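PDB 4FTD: uncharacterized protein from Bacteroides eggerthii, which is of unknown function but, as a DUF4623 protein combining an immunoglobulin-like part with a six-bladed beta-propeller, may take part in carbohydrate metabolism. Local coordinates for residues 110-118 with 346-354; 424-432 with 441-449. All coordinates share one frame; numbering follows the deposited sequence.

Both contacts lie beside the place where the chain enters and leaves the propeller. Contact 1 lays the link before strand 120-125 across the tip of the hairpin 342-347/350-357; it is partly buried, exposed at its Phe112 end, and leans on a few polar bonds plus an aromatic pair. Contact 2 is more buried and more regular, the two middle strands of the blade that closes the ring, held mainly by a backbone ladder with apolar packing and one salt bridge. They share a border rather than elements: Lys448 NZ reaches Ala114 O, and Asp115 N reaches Pro446 O, so the link runs between a hairpin turn and the last strand with the residues just after it.

Contact 1 (110-118 with 346-354); sequences PVFGADFEK and TFNEERYLL
The hydroxyl of Tyr352 is held from two directions: it accepts the N-H of Ala114, with N 2.9 Å from OH, and donates to OE1 of Glu350 in a very short bond. Replacing the tyrosine with a phenylalanine would probably keep the ring packing but leave the Ala114 N-H and the Glu350 carboxylate without this shared mate. Gly113 passes close by, and its missing side chain matters, since a CB would run into both Glu350 OE1 and Tyr352 OH; its positive phi suits glycine as well. The same residue is clasped by Asn348, whose backbone O takes Gly113 N at 2.9 Å and whose ND2 gives a nearly straight bond (173°) to Gly113 O, which lies in the plane of the Asn348 side-chain amide. A chi1 of -167° swings that amide, anti to N, over to the link; asparagine also suits the left-handed first corner of this type I' turn, Phe347 to Glu350. Further along the link, Phe116 sets its edge on the face of Tyr352, planes 82° apart and its CE2 3.6 Å from the tyrosine CZ, while Ala114 CB touches Phe347 CE2 at 3.8 Å. Around this junction, Lys448 also binds the carbonyl of Phe112, Phe116 meets the Phe445 ring edge-to-face, and Leu429 of strand 426-435 and Val372 of strand 369-374 also touch Tyr352.

Contact 2 (424-432 with 441-449); sequences GKDAKLCLF and VICEFPIKQ
Backbone bonds do most of the joining between 424-432 and 441-449. Leu429 and Phe445 form one antiparallel hydrogen-bonded pair and Leu431 and Cys443 the next, each with two N-H...O bonds; Leu431 N to Cys443 O, at 2.8 Å, is nearly straight (171°). Cys430 and Glu444 form the non-hydrogen-bonded pair between these two, with like pairs Lys428-Pro446 and Phe432-Ile442 at the two ends; CA-H...O contacts such as Phe432 CA to Val441 O (3.2 Å) fill in. Proline is tolerated opposite Lys428 because this position gives no N-H to the partner strand. Ile447 N still reaches Ala427 O, at 3.3 Å, beyond the end of the strand.

The hairpin supplies the two middle strands of a four-stranded propeller blade whose edges are 412-420 and 120-125. Because 120-125 starts the propeller and the rest ends it, the sheet closes the ring in the "velcro" manner. A classic beta bulge at Ala427 and Lys428 puts an extra residue into the pairing with 412-420, both residues bonding to Glu419.

Charged groups meet on the side bearing Cys430. In one of two modelled conformers, the Lys428 chain bends at chi3 (79°), bringing NZ 3.1 Å from Glu444 OE1 in a salt bridge, the nitrogen standing above the carboxylate plane. A water donates to Glu444 OE2 and is held weakly by the lysine. Cys430, small enough to sit beside this carboxylate, brings SG within 3.7 Å of Glu444 OE2.

Each face of the hairpin has an apolar pair. The Leu431 and Phe445 side chains cross at about a right angle, leucine CD1 3.9 Å from phenylalanine CE1, and Ile442 CG1 lies in the plane of the Phe432 ring at its edge, 4.0 Å from CD2. Beyond them, Phe445 stacks edge-to-face with Tyr398, and Phe432 meets Tyr143.

Contact 1 (110-118 with 346-354)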
loop_
_atom_site.group_PDB
_atom_site.type_symbol
_atom_site.label_atom_id
_atom_site.label_comp_id
_atom_site.label_asym_id
_atom_site.label_seq_id
_atom_site.Cartn_x
_atom_site.Cartn_y
_atom_site.Cartn_z
ATOM N N PRO A 110 8.411 -16.046 13.326
ATOM C CA PRO A 110 8.264 -14.607 13.152
ATOM C C PRO A 110 7.354 -14.277 11.991
ATOM O O PRO A 110 7.279 -15.052 11.052
ATOM C CB PRO A 110 9.687 -14.148 12.869
ATOM C CG PRO A 110 10.524 -15.120 13.607
ATOM C CD PRO A 110 9.831 -16.424 13.334
ATOM N N VAL A 111 6.645 -13.160 12.085
ATOM C CA VAL A 111 5.728 -12.718 11.033
ATOM C C VAL A 111 6.084 -11.292 10.643
ATOM O O VAL A 111 6.627 -10.536 11.448
ATOM C CB VAL A 111 4.253 -12.849 11.459
ATOM C CG1 VAL A 111 3.911 -14.311 11.708
ATOM C CG2 VAL A 111 3.986 -12.027 12.708
ATOM N N PHE A 112 5.797 -10.940 9.394
ATOM C CA PHE A 112 6.204 -9.668 8.815
ATOM C C PHE A 112 5.095 -9.017 8.022
ATOM O O PHE A 112 4.111 -9.649 7.674
ATOM C CB PHE A 112 7.433 -9.891 7.936
ATOM C CG PHE A 112 8.586 -10.493 8.679
ATOM C CD1 PHE A 112 9.354 -9.715 9.533
ATOM C CD2 PHE A 112 8.874 -11.842 8.571
ATOM C CE1 PHE A 112 10.404 -10.267 10.258
ATOM C CE2 PHE A 112 9.919 -12.414 9.309
ATOM C CZ PHE A 112 10.688 -11.616 10.152
ATOM N N GLY A 113 5.272 -7.729 7.769
ATOM C CA GLY A 113 4.360 -6.960 6.965
ATOM C C GLY A 113 3.093 -6.542 7.683
ATOM O O GLY A 113 3.014 -6.551 8.898
ATOM N N ALA A 114 2.120 -6.124 6.886
ATOM C CA ALA A 114 0.810 -5.688 7.339
ATOM C C ALA A 114 -0.119 -6.884 7.472
ATOM O O ALA A 114 0.028 -7.887 6.777
ATOM C CB ALA A 114 0.219 -4.722 6.332
ATOM N N ASP A 115 -1.081 -6.778 8.373
ATOM C CA ASP A 115 -2.110 -7.789 8.488
ATOM C C ASP A 115 -3.324 -7.281 7.714
ATOM O O ASP A 115 -4.146 -6.513 8.225
ATOM C CB ASP A 115 -2.448 -8.035 9.924
ATOM C CG ASP A 115 -3.339 -9.232 10.112
ATOM O OD1 ASP A 115 -3.968 -9.712 9.142
ATOM O OD2 ASP A 115 -3.395 -9.679 11.258
ATOM N N PHE A 116 -3.429 -7.749 6.480
ATOM C CA PHE A 116 -4.514 -7.346 5.591
ATOM C C PHE A 116 -5.875 -7.921 5.968
ATOM O O PHE A 116 -6.877 -7.506 5.410
ATOM C CB PHE A 116 -4.159 -7.664 4.153
ATOM C CG PHE A 116 -3.005 -6.861 3.650
ATOM C CD1 PHE A 116 -3.181 -5.529 3.316
ATOM C CD2 PHE A 116 -1.736 -7.419 3.535
ATOM C CE1 PHE A 116 -2.124 -4.768 2.842
ATOM C CE2 PHE A 116 -0.673 -6.666 3.062
ATOM C CZ PHE A 116 -0.869 -5.335 2.715
ATOM N N GLU A 117 -5.898 -8.827 6.944
ATOM C CA GLU A 117 -7.149 -9.389 7.493
ATOM C C GLU A 117 -7.791 -8.469 8.547
ATOM O O GLU A 117 -8.879 -8.779 9.032
ATOM C CB GLU A 117 -6.885 -10.728 8.189
ATOM C CG GLU A 117 -6.132 -11.772 7.396
ATOM C CD GLU A 117 -7.047 -12.628 6.567
ATOM O OE1 GLU A 117 -7.771 -12.064 5.716
ATOM O OE2 GLU A 117 -7.025 -13.862 6.779
ATOM N N LYS A 118 -7.114 -7.374 8.917
ATOM C CA LYS A 118 -7.580 -6.433 9.942
ATOM C C LYS A 118 -7.633 -4.968 9.439
ATOM O O LYS A 118 -7.064 -4.073 10.062
ATOM C CB LYS A 118 -6.676 -6.556 11.173
ATOM C CG LYS A 118 -6.678 -7.947 11.802
ATOM C CD LYS A 118 -5.563 -8.089 12.831
ATOM C CE LYS A 118 -5.976 -7.637 14.212
ATOM N NZ LYS A 118 -6.571 -8.789 14.970
ATOM N N THR A 346 7.263 -0.091 1.106
ATOM C CA THR A 346 8.009 -0.997 1.976
ATOM C C THR A 346 7.497 -0.807 3.395
ATOM O O THR A 346 7.477 0.305 3.899
ATOM C CB THR A 346 9.522 -0.756 1.937
ATOM O OG1 THR A 346 9.975 -0.954 0.598
ATOM C CG2 THR A 346 10.269 -1.746 2.890
ATOM N N PHE A 347 7.108 -1.907 4.043
ATOM C CA PHE A 347 6.483 -1.854 5.354
ATOM C C PHE A 347 6.764 -3.112 6.165
ATOM O O PHE A 347 6.414 -4.218 5.727
ATOM C CB PHE A 347 4.972 -1.678 5.204
ATOM C CG PHE A 347 4.235 -1.607 6.507
ATOM C CD1 PHE A 347 4.230 -0.432 7.249
ATOM C CD2 PHE A 347 3.525 -2.712 6.994
ATOM C CE1 PHE A 347 3.546 -0.358 8.466
ATOM C CE2 PHE A 347 2.856 -2.650 8.219
ATOM C CZ PHE A 347 2.860 -1.469 8.952
ATOM N N ASN A 348 7.380 -2.925 7.341
ATOM C CA ASN A 348 7.672 -4.009 8.288
ATOM C C ASN A 348 8.288 -5.225 7.580
ATOM O O ASN A 348 7.822 -6.383 7.716
ATOM C CB ASN A 348 6.382 -4.367 9.069
ATOM C CG ASN A 348 6.635 -5.255 10.285
ATOM O OD1 ASN A 348 7.668 -5.155 10.939
ATOM N ND2 ASN A 348 5.665 -6.129 10.598
ATOM N N GLU A 349 9.315 -4.926 6.784
ATOM C CA GLU A 349 10.112 -5.922 6.057
ATOM C C GLU A 349 9.405 -6.638 4.902
ATOM O O GLU A 349 9.929 -7.604 4.366
ATOM C CB GLU A 349 10.765 -6.900 7.015
ATOM C CG GLU A 349 11.582 -6.167 8.079
ATOM C CD GLU A 349 12.200 -7.096 9.083
ATOM O OE1 GLU A 349 12.871 -8.059 8.653
ATOM O OE2 GLU A 349 12.010 -6.863 10.295
ATOM N N GLU A 350 8.264 -6.127 4.476
ATOM C CA GLU A 350 7.613 -6.601 3.250
ATOM C C GLU A 350 7.531 -5.470 2.250
ATOM O O GLU A 350 7.740 -4.331 2.609
ATOM C CB GLU A 350 6.250 -7.208 3.554
ATOM C CG GLU A 350 6.387 -8.577 4.229
ATOM C CD GLU A 350 5.132 -9.427 4.130
ATOM O OE1 GLU A 350 3.997 -8.920 3.947
ATOM O OE2 GLU A 350 5.301 -10.640 4.233
ATOM N N ARG A 351 7.238 -5.808 0.997
ATOM C CA ARG A 351 7.190 -4.849 -0.107
ATOM C C ARG A 351 5.908 -5.120 -0.893
ATOM O O ARG A 351 5.667 -6.238 -1.318
ATOM C CB ARG A 351 8.444 -4.959 -1.003
ATOM C CG ARG A 351 8.439 -4.038 -2.237
ATOM C CD ARG A 351 9.759 -4.063 -2.999
ATOM N NE ARG A 351 10.078 -5.435 -3.251
ATOM C CZ ARG A 351 11.287 -5.984 -3.258
ATOM N NH1 ARG A 351 12.378 -5.252 -3.133
ATOM N NH2 ARG A 351 11.387 -7.308 -3.418
ATOM N N TYR A 352 5.098 -4.075 -1.053
ATOM C CA TYR A 352 3.822 -4.132 -1.731
ATOM C C TYR A 352 3.754 -3.179 -2.922
ATOM O O TYR A 352 4.479 -2.184 -2.970
ATOM C CB TYR A 352 2.695 -3.756 -0.755
ATOM C CG TYR A 352 2.733 -4.506 0.541
ATOM C CD1 TYR A 352 2.660 -5.889 0.557
ATOM C CD2 TYR A 352 2.853 -3.842 1.769
ATOM C CE1 TYR A 352 2.734 -6.610 1.745
ATOM C CE2 TYR A 352 2.911 -4.561 2.969
ATOM C CZ TYR A 352 2.851 -5.946 2.948
ATOM O OH TYR A 352 2.911 -6.684 4.119
ATOM N N LEU A 353 2.889 -3.517 -3.883
ATOM C CA LEU A 353 2.512 -2.624 -4.973
ATOM C C LEU A 353 1.074 -2.185 -4.690
ATOM O O LEU A 353 0.184 -3.021 -4.545
ATOM C CB LEU A 353 2.575 -3.315 -6.337
ATOM C CG LEU A 353 2.244 -2.417 -7.547
ATOM C CD1 LEU A 353 3.260 -1.287 -7.648
ATOM C CD2 LEU A 353 2.160 -3.208 -8.850
ATOM N N LEU A 354 0.895 -0.871 -4.565
ATOM C CA LEU A 354 -0.395 -0.207 -4.367
ATOM C C LEU A 354 -0.797 0.340 -5.743
ATOM O O LEU A 354 0.009 1.031 -6.401
ATOM C CB LEU A 354 -0.269 0.921 -3.346
ATOM C CG LEU A 354 -1.475 1.850 -3.155
ATOM C CD1 LEU A 354 -2.721 1.101 -2.705
ATOM C CD2 LEU A 354 -1.082 2.973 -2.176
HETATM O O HOH W 1 5.334 -8.069 12.520
HETATM O O HOH W 2 3.355 -12.060 5.581
#

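Contact 2 (424-432 with 441-449)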
loop_
_atom_site.group_PDB
_atom_site.type_symbol
_atom_site.label_atom_id
_atom_site.label_comp_id
_atom_site.label_asym_id
_atom_site.label_seq_id
_atom_site.Cartn_x
_atom_site.Cartn_y
_atom_site.Cartn_z
ATOM N N GLY A 424 10.500 4.144 16.695
ATOM C CA GLY A 424 10.837 4.302 15.267
ATOM C C GLY A 424 10.550 3.095 14.372
ATOM O O GLY A 424 10.924 3.092 13.205
ATOM N N LYS A 425 9.890 2.075 14.919
ATOM C CA LYS A 425 9.522 0.874 14.176
ATOM C C LYS A 425 8.150 1.070 13.502
ATOM O O LYS A 425 7.240 1.698 14.074
ATOM C CB LYS A 425 9.471 -0.329 15.118
ATOM C CG LYS A 425 9.251 -1.659 14.414
ATOM C CD LYS A 425 9.030 -2.788 15.410
ATOM C CE LYS A 425 8.588 -4.070 14.719
ATOM N NZ LYS A 425 7.813 -4.905 15.665
ATOM N N ASP A 426 7.987 0.501 12.309
ATOM C CA ASP A 426 6.711 0.601 11.595
ATOM C C ASP A 426 5.610 -0.031 12.449
ATOM O O ASP A 426 5.834 -1.089 13.049
ATOM C CB ASP A 426 6.769 -0.123 10.262
ATOM C CG ASP A 426 7.710 0.520 9.273
ATOM O OD1 ASP A 426 8.119 1.686 9.463
ATOM O OD2 ASP A 426 8.001 -0.152 8.271
ATOM N N ALA A 427 4.451 0.637 12.508
ATOM C CA ALA A 427 3.310 0.198 13.332
ATOM C C ALA A 427 1.998 0.098 12.550
ATOM O O ALA A 427 1.258 -0.861 12.729
ATOM C CB ALA A 427 3.127 1.127 14.517
ATOM N N LYS A 428 1.716 1.073 11.682
ATOM C CA LYS A 428 0.452 1.119 10.953
ATOM C C LYS A 428 0.696 1.520 9.494
ATOM O O LYS A 428 1.390 2.494 9.237
ATOM C CB LYS A 428 -0.485 2.114 11.661
ATOM C CG LYS A 428 -1.972 1.911 11.426
ATOM C CD LYS A 428 -2.816 2.749 12.393
ATOM C CE LYS A 428 -2.925 4.212 11.982
ATOM N NZ LYS A 428 -3.853 4.966 12.877
ATOM N N LEU A 429 0.114 0.770 8.551
ATOM C CA LEU A 429 0.185 1.048 7.123
ATOM C C LEU A 429 -1.172 1.596 6.691
ATOM O O LEU A 429 -2.191 0.893 6.790
ATOM C CB LEU A 429 0.488 -0.224 6.311
ATOM C CG LEU A 429 0.460 -0.115 4.777
ATOM C CD1 LEU A 429 1.502 0.891 4.334
ATOM C CD2 LEU A 429 0.665 -1.476 4.110
ATOM N N CYS A 430 -1.168 2.810 6.160
ATOM C CA CYS A 430 -2.386 3.519 5.754
ATOM C C CYS A 430 -2.346 3.732 4.252
ATOM O O CYS A 430 -1.398 4.309 3.752
ATOM C CB CYS A 430 -2.486 4.830 6.497
ATOM S SG CYS A 430 -2.219 4.714 8.276
ATOM N N LEU A 431 -3.334 3.183 3.543
ATOM C CA LEU A 431 -3.404 3.201 2.090
ATOM C C LEU A 431 -4.609 4.035 1.668
ATOM O O LEU A 431 -5.648 4.011 2.317
ATOM C CB LEU A 431 -3.510 1.771 1.531
ATOM C CG LEU A 431 -2.428 0.786 2.007
ATOM C CD1 LEU A 431 -2.702 -0.561 1.348
ATOM C CD2 LEU A 431 -0.996 1.250 1.688
ATOM N N PHE A 432 -4.437 4.769 0.582
ATOM C CA PHE A 432 -5.458 5.641 0.012
ATOM C C PHE A 432 -5.539 5.397 -1.469
ATOM O O PHE A 432 -4.500 5.243 -2.137
ATOM C CB PHE A 432 -5.059 7.072 0.261
ATOM C CG PHE A 432 -5.871 8.128 -0.485
ATOM C CD1 PHE A 432 -5.454 8.598 -1.735
ATOM C CD2 PHE A 432 -6.968 8.769 0.157
ATOM C CE1 PHE A 432 -6.151 9.614 -2.386
ATOM C CE2 PHE A 432 -7.641 9.802 -0.470
ATOM C CZ PHE A 432 -7.234 10.213 -1.751
ATOM N N VAL A 441 -11.063 6.281 -0.504
ATOM C CA VAL A 441 -11.033 5.425 0.699
ATOM C C VAL A 441 -9.653 5.544 1.363
ATOM O O VAL A 441 -8.616 5.786 0.686
ATOM C CB VAL A 441 -11.378 3.952 0.340
ATOM C CG1 VAL A 441 -10.296 3.301 -0.504
ATOM C CG2 VAL A 441 -11.626 3.083 1.565
ATOM N N ILE A 442 -9.643 5.462 2.702
ATOM C CA ILE A 442 -8.441 5.276 3.470
ATOM C C ILE A 442 -8.580 3.918 4.186
ATOM O O ILE A 442 -9.557 3.707 4.900
ATOM C CB ILE A 442 -8.263 6.366 4.513
ATOM C CG1 ILE A 442 -8.160 7.747 3.834
ATOM C CG2 ILE A 442 -7.025 6.041 5.384
ATOM C CD1 ILE A 442 -8.398 8.911 4.787
ATOM N N CYS A 443 -7.621 3.009 3.974
ATOM C CA CYS A 443 -7.611 1.684 4.598
ATOM C C CYS A 443 -6.352 1.549 5.427
ATOM O O CYS A 443 -5.245 1.691 4.881
ATOM C CB CYS A 443 -7.599 0.608 3.533
ATOM S SG CYS A 443 -8.965 0.748 2.399
ATOM N N GLU A 444 -6.511 1.303 6.724
ATOM C CA GLU A 444 -5.391 1.218 7.667
ATOM C C GLU A 444 -5.258 -0.215 8.165
ATOM O O GLU A 444 -6.263 -0.890 8.448
ATOM C CB GLU A 444 -5.620 2.150 8.857
ATOM C CG GLU A 444 -5.916 3.598 8.471
ATOM C CD GLU A 444 -5.803 4.581 9.633
ATOM O OE1 GLU A 444 -5.970 4.165 10.798
ATOM O OE2 GLU A 444 -5.543 5.777 9.391
ATOM N N PHE A 445 -4.013 -0.650 8.324
ATOM C CA PHE A 445 -3.691 -2.012 8.740
ATOM C C PHE A 445 -2.590 -2.028 9.789
ATOM O O PHE A 445 -1.621 -1.283 9.677
ATOM C CB PHE A 445 -3.179 -2.825 7.558
ATOM C CG PHE A 445 -4.105 -2.834 6.372
ATOM C CD1 PHE A 445 -3.994 -1.853 5.378
ATOM C CD2 PHE A 445 -5.063 -3.808 6.227
ATOM C CE1 PHE A 445 -4.828 -1.861 4.288
ATOM C CE2 PHE A 445 -5.889 -3.823 5.126
ATOM C CZ PHE A 445 -5.771 -2.845 4.156
ATOM N N PRO A 446 -2.708 -2.902 10.784
ATOM C CA PRO A 446 -1.628 -3.050 11.762
ATOM C C PRO A 446 -0.499 -3.961 11.239
ATOM O O PRO A 446 -0.674 -4.626 10.226
ATOM C CB PRO A 446 -2.337 -3.729 12.940
ATOM C CG PRO A 446 -3.401 -4.559 12.294
ATOM C CD PRO A 446 -3.862 -3.769 11.095
ATOM N N ILE A 447 0.650 -3.970 11.908
ATOM C CA ILE A 447 1.667 -4.990 11.635
ATOM C C ILE A 447 1.071 -6.360 12.049
ATOM O O ILE A 447 0.235 -6.438 12.943
ATOM C CB ILE A 447 3.051 -4.735 12.326
ATOM C CG1 ILE A 447 2.967 -4.724 13.868
ATOM C CG2 ILE A 447 3.697 -3.443 11.796
ATOM C CD1 ILE A 447 4.291 -5.016 14.578
ATOM N N LYS A 448 1.468 -7.421 11.363
ATOM C CA LYS A 448 1.139 -8.774 11.786
ATOM C C LYS A 448 1.747 -9.040 13.171
ATOM O O LYS A 448 2.802 -8.505 13.512
ATOM C CB LYS A 448 1.683 -9.815 10.810
ATOM C CG LYS A 448 0.988 -9.914 9.462
ATOM C CD LYS A 448 1.396 -11.202 8.739
ATOM C CE LYS A 448 0.911 -11.215 7.300
ATOM N NZ LYS A 448 1.534 -10.152 6.453
ATOM N N GLN A 449 1.053 -9.859 13.944
ATOM C CA GLN A 449 1.451 -10.282 15.278
ATOM C C GLN A 449 1.554 -11.801 15.260
ATOM O O GLN A 449 0.753 -12.443 14.583
ATOM C CB GLN A 449 0.365 -9.880 16.273
ATOM C CG GLN A 449 0.254 -8.390 16.499
ATOM C CD GLN A 449 1.488 -7.834 17.174
ATOM O OE1 GLN A 449 2.105 -8.504 17.985
ATOM N NE2 GLN A 449 1.851 -6.609 16.840
HETATM O O HOH W 3 -3.362 7.185 10.786
#